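Local coordinates for Ddb_g0293866 (Dictyostelium discoideum, PDB 5LW6), which binds ADP-ribose through the macrodomain that makes up this chain, and as a whole protein probably senses DNA damage by recognising poly-ADP-ribose, at residues A[106-109]-A[110-113]; A[68-71]-A[72-76]; A[47-50]-A[51-54]. One frame throughout, in Å; residues are numbered along the deposited sequence. Where two conformers were deposited one is given.

Contact 1: residues A[106-109]-A[110-113]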
ATOM      1  N   SER A 106     -15.843  -2.800   9.545  1.00 16.53           N
ATOM      2  CA  SER A 106     -16.875  -3.243  10.523  1.00 18.12           C
ATOM      3  C   SER A 106     -16.292  -3.232  11.901  1.00 20.64           C
ATOM      4  O   SER A 106     -15.082  -3.254  12.066  1.00 18.09           O
ATOM      5  CB  SER A 106     -17.366  -4.638  10.183  1.00 19.13           C
ATOM      6  OG  SER A 106     -16.421  -5.662  10.483  1.00 18.86           O
ATOM      7  N   ASP A 107     -17.127  -3.242  12.928  1.00 21.74           N
ATOM      8  CA  ASP A 107     -16.622  -3.418  14.272  1.00 23.17           C
ATOM      9  C   ASP A 107     -15.834  -4.731  14.445  1.00 18.52           C
ATOM     10  O   ASP A 107     -14.818  -4.747  15.181  1.00 17.63           O
ATOM     11  CB  ASP A 107     -17.818  -3.393  15.288  1.00 29.20           C
ATOM     12  CG  ASP A 107     -18.467  -2.005  15.417  1.00 36.87           C
ATOM     13  OD1 ASP A 107     -17.848  -1.010  14.970  1.00 39.81           O
ATOM     14  OD2 ASP A 107     -19.582  -1.894  16.004  1.00 42.58           O
ATOM     15  N   ASN A 108     -16.324  -5.837  13.873  1.00 18.73           N
ATOM     16  CA  ASN A 108     -15.648  -7.114  13.930  1.00 18.29           C
ATOM     17  C   ASN A 108     -14.243  -7.055  13.326  1.00 15.13           C
ATOM     18  O   ASN A 108     -13.313  -7.697  13.820  1.00 14.49           O
ATOM     19  CB  ASN A 108     -16.482  -8.267  13.321  1.00 21.97           C
ATOM     20  CG  ASN A 108     -17.651  -8.726  14.227  1.00 28.50           C
ATOM     21  OD1 ASN A 108     -18.447  -9.576  13.821  1.00 36.78           O
ATOM     22  ND2 ASN A 108     -17.758  -8.187  15.411  1.00 29.27           N
ATOM     23  N   LEU A 109     -14.107  -6.305  12.225  1.00 14.71           N
ATOM     24  CA  LEU A 109     -12.800  -6.123  11.606  1.00 14.73           C
ATOM     25  C   LEU A 109     -11.865  -5.460  12.579  1.00 14.01           C
ATOM     26  O   LEU A 109     -10.769  -5.917  12.821  1.00 13.13           O
ATOM     27  CB  LEU A 109     -12.905  -5.318  10.314  1.00 14.87           C
ATOM     28  CG  LEU A 109     -11.563  -5.112   9.636  1.00 14.78           C
ATOM     29  CD1 LEU A 109     -11.116  -6.426   9.122  1.00 14.83           C
ATOM     30  CD2 LEU A 109     -11.705  -4.090   8.522  1.00 15.00           C
ATOM     31  N   ILE A 110     -12.308  -4.373  13.158  1.00 13.77           N
ATOM     32  CA  ILE A 110     -11.464  -3.628  14.081  1.00 16.21           C
ATOM     33  C   ILE A 110     -11.109  -4.505  15.277  1.00 15.12           C
ATOM     34  O   ILE A 110      -9.974  -4.519  15.738  1.00 14.39           O
ATOM     35  CB  ILE A 110     -12.156  -2.308  14.515  1.00 16.27           C
ATOM     36  CG1 ILE A 110     -12.429  -1.316  13.348  1.00 18.69           C
ATOM     37  CG2 ILE A 110     -11.427  -1.752  15.732  1.00 17.90           C
ATOM     38  CD1 ILE A 110     -11.221  -0.934  12.531  1.00 22.99           C
ATOM     39  N   GLN A 111     -12.073  -5.224  15.820  1.00 17.45           N
ATOM     40  CA  GLN A 111     -11.790  -6.175  16.938  1.00 19.35           C
ATOM     41  C   GLN A 111     -10.737  -7.228  16.572  1.00 16.80           C
ATOM     42  O   GLN A 111      -9.940  -7.611  17.384  1.00 17.13           O
ATOM     43  CB  GLN A 111     -13.087  -6.907  17.383  1.00 21.91           C
ATOM     44  CG  GLN A 111     -14.021  -6.038  18.181  1.00 28.06           C
ATOM     45  CD  GLN A 111     -15.298  -6.776  18.570  1.00 38.15           C
ATOM     46  OE1 GLN A 111     -15.651  -7.826  17.997  1.00 41.55           O
ATOM     47  NE2 GLN A 111     -15.995  -6.240  19.579  1.00 47.81           N
ATOM     48  N   SER A 112     -10.727  -7.676  15.315  1.00 15.81           N
ATOM     49  CA  SER A 112      -9.800  -8.683  14.863  0.50 16.65           C
ATOM     50  C   SER A 112      -8.411  -8.103  14.873  1.00 15.20           C
ATOM     51  O   SER A 112      -7.460  -8.769  15.315  1.00 16.89           O
ATOM     52  CB  SER A 112     -10.101  -9.137  13.428  0.50 17.10           C
ATOM     53  OG  SER A 112      -9.349 -10.303  13.163  0.50 18.64           O
ATOM     54  N   PHE A 113      -8.263  -6.869  14.362  1.00 15.45           N
ATOM     55  CA  PHE A 113      -7.012  -6.202  14.493  1.00 14.25           C
ATOM     56  C   PHE A 113      -6.584  -6.087  15.940  1.00 15.56           C
ATOM     57  O   PHE A 113      -5.410  -6.374  16.267  1.00 16.53           O
ATOM     58  CB  PHE A 113      -6.937  -4.812  13.778  1.00 14.01           C
ATOM     59  CG  PHE A 113      -6.685  -4.933  12.310  1.00 12.88           C
ATOM     60  CD1 PHE A 113      -7.703  -5.159  11.471  1.00 15.07           C
ATOM     61  CD2 PHE A 113      -5.452  -4.746  11.777  1.00 15.49           C
ATOM     62  CE1 PHE A 113      -7.515  -5.273  10.081  1.00 16.55           C
ATOM     63  CE2 PHE A 113      -5.210  -4.911  10.413  1.00 15.63           C
ATOM     64  CZ  PHE A 113      -6.229  -5.188   9.549  1.00 15.19           C
TER

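Contact 2: residues A[68-71]-A[72-76]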
ATOM      1  N   PHE A  68      -9.629 -11.097  -1.947  1.00 16.74           N
ATOM      2  CA  PHE A  68      -8.877 -11.980  -1.097  1.00 15.61           C
ATOM      3  C   PHE A  68      -9.733 -12.272   0.117  1.00 15.93           C
ATOM      4  O   PHE A  68     -10.453 -11.408   0.587  1.00 16.38           O
ATOM      5  CB  PHE A  68      -7.578 -11.345  -0.637  1.00 15.90           C
ATOM      6  CG  PHE A  68      -6.526 -12.319  -0.257  1.00 14.59           C
ATOM      7  CD1 PHE A  68      -6.505 -12.863   0.984  1.00 13.95           C
ATOM      8  CD2 PHE A  68      -5.526 -12.713  -1.161  1.00 14.62           C
ATOM      9  CE1 PHE A  68      -5.526 -13.790   1.313  1.00 14.27           C
ATOM     10  CE2 PHE A  68      -4.515 -13.573  -0.798  1.00 14.89           C
ATOM     11  CZ  PHE A  68      -4.514 -14.127   0.440  1.00 15.85           C
ATOM     12  N   ASN A  69      -9.680 -13.504   0.597  1.00 15.78           N
ATOM     13  CA  ASN A  69     -10.418 -13.901   1.791  1.00 15.79           C
ATOM     14  C   ASN A  69     -10.127 -12.954   2.951  1.00 14.22           C
ATOM     15  O   ASN A  69      -8.978 -12.718   3.305  1.00 14.74           O
ATOM     16  CB  ASN A  69     -10.056 -15.333   2.153  1.00 17.17           C
ATOM     17  CG  ASN A  69     -10.670 -15.778   3.443  1.00 19.79           C
ATOM     18  OD1 ASN A  69     -10.143 -15.525   4.488  1.00 18.51           O
ATOM     19  ND2 ASN A  69     -11.787 -16.453   3.371  1.00 21.97           N
ATOM     20  N   ILE A  70     -11.154 -12.338   3.497  1.00 14.79           N
ATOM     21  CA  ILE A  70     -10.940 -11.250   4.444  1.00 13.79           C
ATOM     22  C   ILE A  70     -10.367 -11.758   5.776  1.00 14.38           C
ATOM     23  O   ILE A  70      -9.530 -11.075   6.367  1.00 14.61           O
ATOM     24  CB  ILE A  70     -12.205 -10.444   4.650  1.00 14.75           C
ATOM     25  CG1 ILE A  70     -12.483  -9.717   3.317  1.00 19.66           C
ATOM     26  CG2 ILE A  70     -12.084  -9.388   5.722  1.00 15.37           C
ATOM     27  CD1 ILE A  70     -13.889  -9.242   3.265  1.00 20.71           C
ATOM     28  N   ASP A  71     -10.857 -12.900   6.280  1.00 14.17           N
ATOM     29  CA  ASP A  71     -10.267 -13.470   7.504  1.00 14.37           C
ATOM     30  C   ASP A  71      -8.750 -13.622   7.330  1.00 14.63           C
ATOM     31  O   ASP A  71      -7.979 -13.259   8.241  1.00 14.25           O
ATOM     32  CB  ASP A  71     -10.870 -14.848   7.783  1.00 15.74           C
ATOM     33  CG  ASP A  71     -12.363 -14.785   8.185  1.00 18.06           C
ATOM     34  OD1 ASP A  71     -12.773 -13.725   8.783  1.00 16.55           O
ATOM     35  OD2 ASP A  71     -13.127 -15.835   7.979  1.00 19.47           O
ATOM     36  N   ASP A  72      -8.337 -14.198   6.195  1.00 15.18           N
ATOM     37  CA  ASP A  72      -6.909 -14.453   5.923  1.00 14.72           C
ATOM     38  C   ASP A  72      -6.130 -13.133   5.742  1.00 14.20           C
ATOM     39  O   ASP A  72      -5.041 -12.944   6.329  1.00 12.44           O
ATOM     40  CB  ASP A  72      -6.721 -15.337   4.684  1.00 16.75           C
ATOM     41  CG  ASP A  72      -7.229 -16.776   4.870  1.00 24.51           C
ATOM     42  OD1 ASP A  72      -7.351 -17.237   6.044  1.00 25.07           O
ATOM     43  OD2 ASP A  72      -7.458 -17.462   3.820  1.00 24.68           O
ATOM     44  N   ALA A  73      -6.715 -12.201   5.002  1.00 12.89           N
ATOM     45  CA  ALA A  73      -6.101 -10.867   4.779  1.00 12.32           C
ATOM     46  C   ALA A  73      -5.969 -10.086   6.062  1.00 11.54           C
ATOM     47  O   ALA A  73      -5.054  -9.318   6.250  1.00 11.64           O
ATOM     48  CB  ALA A  73      -6.891 -10.047   3.786  1.00 13.06           C
ATOM     49  N   THR A  74      -6.915 -10.221   6.943  1.00 12.18           N
ATOM     50  CA  THR A  74      -6.846  -9.503   8.217  1.00 12.76           C
ATOM     51  C   THR A  74      -5.712 -10.007   9.055  1.00 13.94           C
ATOM     52  O   THR A  74      -4.951  -9.232   9.613  1.00 13.81           O
ATOM     53  CB  THR A  74      -8.181  -9.638   8.983  1.00 13.69           C
ATOM     54  OG1 THR A  74      -9.219  -9.070   8.174  1.00 13.29           O
ATOM     55  CG2 THR A  74      -8.095  -8.988  10.389  1.00 15.49           C
ATOM     56  N   GLU A  75      -5.570 -11.330   9.155  1.00 12.85           N
ATOM     57  CA  GLU A  75      -4.514 -11.899   9.989  1.00 13.70           C
ATOM     58  C   GLU A  75      -3.134 -11.516   9.420  1.00 13.08           C
ATOM     59  O   GLU A  75      -2.191 -11.149  10.163  1.00 12.71           O
ATOM     60  CB  GLU A  75      -4.696 -13.436  10.061  1.00 18.80           C
ATOM     61  CG  GLU A  75      -3.474 -14.296   9.788  1.00 25.53           C
ATOM     62  CD  GLU A  75      -3.907 -15.703   9.459  1.00 33.94           C
ATOM     63  OE1 GLU A  75      -4.877 -16.206  10.134  1.00 34.93           O
ATOM     64  OE2 GLU A  75      -3.287 -16.288   8.537  1.00 34.03           O
ATOM     65  N   ILE A  76      -2.989 -11.618   8.108  1.00 10.71           N
ATOM     66  CA  ILE A  76      -1.705 -11.330   7.470  1.00 11.02           C
ATOM     67  C   ILE A  76      -1.365  -9.844   7.628  1.00 10.46           C
ATOM     68  O   ILE A  76      -0.279  -9.525   8.054  1.00 10.78           O
ATOM     69  CB  ILE A  76      -1.721 -11.731   6.004  1.00 11.85           C
ATOM     70  CG1 ILE A  76      -1.676 -13.231   5.879  1.00 12.91           C
ATOM     71  CG2 ILE A  76      -0.549 -11.124   5.214  1.00 13.72           C
ATOM     72  CD1 ILE A  76      -2.148 -13.706   4.541  1.00 13.46           C
TER

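Contact 3: residues A[47-50]-A[51-54]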
ATOM      1  N   LEU A  47      17.248   8.991  14.335  1.00 14.59           N
ATOM      2  CA  LEU A  47      17.269  10.393  13.910  1.00 14.28           C
ATOM      3  C   LEU A  47      16.907  10.343  12.416  1.00 15.21           C
ATOM      4  O   LEU A  47      17.419   9.537  11.676  1.00 15.02           O
ATOM      5  CB  LEU A  47      18.677  10.963  14.087  1.00 15.28           C
ATOM      6  CG  LEU A  47      19.170  11.039  15.558  1.00 16.96           C
ATOM      7  CD1 LEU A  47      20.640  11.393  15.557  1.00 17.24           C
ATOM      8  CD2 LEU A  47      18.360  12.090  16.289  1.00 18.95           C
ATOM      9  N   THR A  48      16.000  11.187  11.997  1.00 16.18           N
ATOM     10  CA  THR A  48      15.502  11.216  10.618  1.00 18.80           C
ATOM     11  C   THR A  48      15.359  12.664  10.122  1.00 17.70           C
ATOM     12  O   THR A  48      15.412  13.621  10.865  1.00 18.94           O
ATOM     13  CB  THR A  48      14.118  10.561  10.485  1.00 21.36           C
ATOM     14  OG1 THR A  48      13.166  11.272  11.297  1.00 23.14           O
ATOM     15  CG2 THR A  48      14.169   9.042  10.863  1.00 23.07           C
ATOM     16  N   ASP A  49      15.319  12.779   8.825  1.00 17.27           N
ATOM     17  CA  ASP A  49      15.030  14.035   8.138  1.00 16.75           C
ATOM     18  C   ASP A  49      13.517  14.177   8.074  1.00 15.62           C
ATOM     19  O   ASP A  49      12.824  13.254   7.616  1.00 15.66           O
ATOM     20  CB  ASP A  49      15.591  13.929   6.747  1.00 17.69           C
ATOM     21  CG  ASP A  49      15.418  15.209   5.926  1.00 21.90           C
ATOM     22  OD1 ASP A  49      14.661  16.143   6.314  1.00 21.54           O
ATOM     23  OD2 ASP A  49      16.099  15.257   4.870  1.00 25.57           O
ATOM     24  N   ALA A  50      13.006  15.285   8.551  1.00 16.11           N
ATOM     25  CA  ALA A  50      11.545  15.497   8.524  1.00 17.38           C
ATOM     26  C   ALA A  50      10.953  15.436   7.132  1.00 17.76           C
ATOM     27  O   ALA A  50       9.783  15.133   6.945  1.00 18.12           O
ATOM     28  CB  ALA A  50      11.236  16.834   9.118  1.00 18.27           C
ATOM     29  N   LEU A  51      11.720  15.787   6.134  1.00 18.15           N
ATOM     30  CA  LEU A  51      11.284  15.654   4.775  1.00 19.58           C
ATOM     31  C   LEU A  51      11.206  14.223   4.243  1.00 19.00           C
ATOM     32  O   LEU A  51      10.678  14.002   3.141  1.00 20.51           O
ATOM     33  CB  LEU A  51      12.191  16.465   3.879  1.00 21.45           C
ATOM     34  CG  LEU A  51      12.283  17.958   4.165  1.00 26.36           C
ATOM     35  CD1 LEU A  51      13.244  18.592   3.156  1.00 27.33           C
ATOM     36  CD2 LEU A  51      10.937  18.675   4.192  1.00 27.21           C
ATOM     37  N   LYS A  52      11.772  13.265   4.980  1.00 15.04           N
ATOM     38  CA  LYS A  52      11.806  11.888   4.620  1.00 17.84           C
ATOM     39  C   LYS A  52      10.960  11.060   5.600  1.00 15.52           C
ATOM     40  O   LYS A  52      11.173   9.868   5.780  1.00 15.93           O
ATOM     41  CB  LYS A  52      13.227  11.406   4.521  1.00 21.77           C
ATOM     42  CG  LYS A  52      13.920  12.082   3.347  1.00 26.01           C
ATOM     43  CD  LYS A  52      15.379  11.767   3.323  1.00 33.98           C
ATOM     44  CE  LYS A  52      15.982  12.241   2.000  1.00 36.67           C
ATOM     45  NZ  LYS A  52      17.410  12.693   2.165  1.00 38.94           N
ATOM     46  N   GLU A  53      10.022  11.706   6.274  1.00 15.69           N
ATOM     47  CA  GLU A  53       9.188  11.027   7.288  1.00 15.44           C
ATOM     48  C   GLU A  53       8.472   9.783   6.669  1.00 13.40           C
ATOM     49  O   GLU A  53       7.992   9.851   5.521  1.00 12.91           O
ATOM     50  CB  GLU A  53       8.165  11.939   7.923  1.00 19.15           C
ATOM     51  CG  GLU A  53       6.886  12.046   7.218  1.00 27.67           C
ATOM     52  CD  GLU A  53       5.712  12.701   7.982  1.00 30.51           C
ATOM     53  OE1 GLU A  53       5.830  13.125   9.169  1.00 34.05           O
ATOM     54  OE2 GLU A  53       4.643  12.746   7.353  1.00 27.60           O
ATOM     55  N   ARG A  54       8.470   8.682   7.425  1.00 12.00           N
ATOM     56  CA  ARG A  54       7.897   7.411   6.960  1.00 11.23           C
ATOM     57  C   ARG A  54       6.390   7.407   7.212  1.00 10.57           C
ATOM     58  O   ARG A  54       5.867   6.607   8.014  1.00 10.56           O
ATOM     59  CB  ARG A  54       8.611   6.272   7.579  1.00 12.70           C
ATOM     60  CG  ARG A  54       9.982   6.039   6.994  1.00 13.02           C
ATOM     61  CD  ARG A  54      10.783   4.962   7.745  1.00 14.87           C
ATOM     62  NE  ARG A  54      11.080   5.420   9.055  1.00 13.28           N
ATOM     63  CZ  ARG A  54      11.804   4.754   9.930  1.00 15.15           C
ATOM     64  NH1 ARG A  54      12.270   3.552   9.608  1.00 15.32           N
ATOM     65  NH2 ARG A  54      12.090   5.314  11.104  1.00 16.24           N
TER
HETATM   66  O   HOH W   1      18.153  13.624   4.313  1.00 31.62           O

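Contact 1: residues A[106-109]-A[110-113]
Leu-109 and Phe-113, one helical turn apart, lie side by side and point the same way on the buried side of helix 107-116. With CG anti to the backbone N (chi1 -180°), Leu-109 directs CD1 outward beside the Phe-113 ring, 3.9 Å from Phe-113 CE1. The edge of that ring meets Leu-109 O, which lies in the ring plane 3.4 Å from Phe-113 CD1. Leu-109 O also accepts from Phe-113 N at 3.1 Å and takes a weak bond from Ser-112 N. At the start of the helix Ser-106 is the N-cap, its OG accepting from Leu-109 N at 3.0 Å; a small hydroxyl suits a place where the first turn has N-H groups without helical acceptors.

The other side is looser and polar. Asn-108 and Gln-111 run alongside each other with their amide planes only 19° apart, Asn-108 ND2 standing 3.4 Å from Gln-111 OE1. Both are exposed, as is Asp-107, whose negative charge is probably favoured by the helix dipole.

Within the beta-alpha-beta unit, Leu-109 packs on Val-100 and Phe-113 on Met-98, both of strand 95-101, and Phe-113 also meets Ile-127 of strand 125-130. Neighbouring helix 70-87 adds Thr-74 against Leu-109 and Ala-78 against Phe-113.

Contact 2: residues A[68-71]-A[72-76]
The Phe-68 ring presents its edge to Asp-72, whose CB lies near the ring plane 3.9 Å from Phe-68 CE1, while Ala-73 CB approaches obliquely, 4.0 Å from Phe-68 CD1. Ring and carboxylate planes are turned 73° apart. This is the N-terminal start of helix 70-87, with Asn-69 as the N-cap. Its CG stands anti to the backbone N (chi1 174°), which carries the amide back over the first turn, and Asn-69 OD1 accepts from Asp-72 N at 2.8 Å, in the carbonyl plane and fairly straight. Asparagine suits the cap because its short side chain replaces the acceptor that the first turn lacks. The Asp-72 carboxylate crosses the Asn-69 amide at a slant, planes 40° apart, without a bond between their oxygens, and its negative charge probably gains from the helix dipole; Lys-238 of helix 237-253 touches the Asp-72 side chain.

Phe-68, buried, also packs on Ala-237 and Leu-241 of that helix, and the small Ala-73 lets the ring settle close to the backbone. On another side of the helix, Thr-74 faces helix 107-116. Ile-70 O is gripped twice by this one residue: Thr-74 N at 2.8 Å and Thr-74 OG1 at 2.7 Å reach it from opposite faces of its carbonyl plane.

Contact 3: residues A[47-50]-A[51-54]
Asp-49 reaches its carboxylate forward over the turn that follows it and meets both Leu-51 and Lys-52. Its CG is anti to the backbone N (chi1 -177°), which brings Asp-49 OD1 within 3.0 Å of Leu-51 N. This side-chain-to-backbone bond to the residue two places on has the form of an Asx turn; it is fairly straight at the hydrogen (155°), but the donor comes from well above the carboxylate plane. The backbone forms a type I beta turn on the same first residue, Lys-52 N giving its hydrogen to Asp-49 O at 2.8 Å, again from above the carbonyl plane. Aspartate fits here because it is just long enough to reach the amide of Leu-51 and leaves a second oxygen for other partners.

That second oxygen, OD2, turns to Lys-52. The lysine chain runs extended past the aspartate, with CD 3.9 Å from Asp-49 OD2, and then bends at its last torsion (chi4 147°). The direct salt bridge is long, 4.0 Å from Lys-52 NZ to Asp-49 OD2. A water fills the interval, donating to Asp-49 OD2 at 2.7 Å and accepting from Lys-52 NZ at a short 2.5 Å, a link suited to an exposed surface. Leu-51 crosses the aspartate obliquely, its CB 3.5 Å from Asp-49 OD1.

Beyond the turn, Glu-53 has its CG between the backbone N and the carbonyl carbon; the chain beyond is extended, and OE2 bonds to Ser-55 OG. Arg-54 is buried, and Arg-54 NH2 lies 4.3 Å from Thr-48 CG2. Its guanidinium forms salt bridges with Glu-91, Asp-93 and Asp-253, acids that probably offset the cost of burying its charge. The loop thus leads into strand 55-59, with Arg-54 joining its entrance to the segment before strand 95-101 and to the end of helix 237-253.

In the fold
Contacts 1 and 2 belong to successive beta-alpha-beta crossovers on one flank of the macrodomain sheet, each marking the capped start of its helix. Their centres are 12 Å apart and they touch through Thr-74: Thr-74 CG2 lies 3.8 Å from Phe-113 CE1, and Thr-74 OG1 3.4 Å from Leu-109 CD1, so helices 70-87 and 107-116 pack directly. Contact 3 stands apart, its centre 31 Å from those of both others, at the loop entering strand 55-59, and on the opposite side of the chain's centre from contact 2. In sequence, contact 3 comes first, then strand 55-59, then contact 2, then strand 95-101 and contact 1.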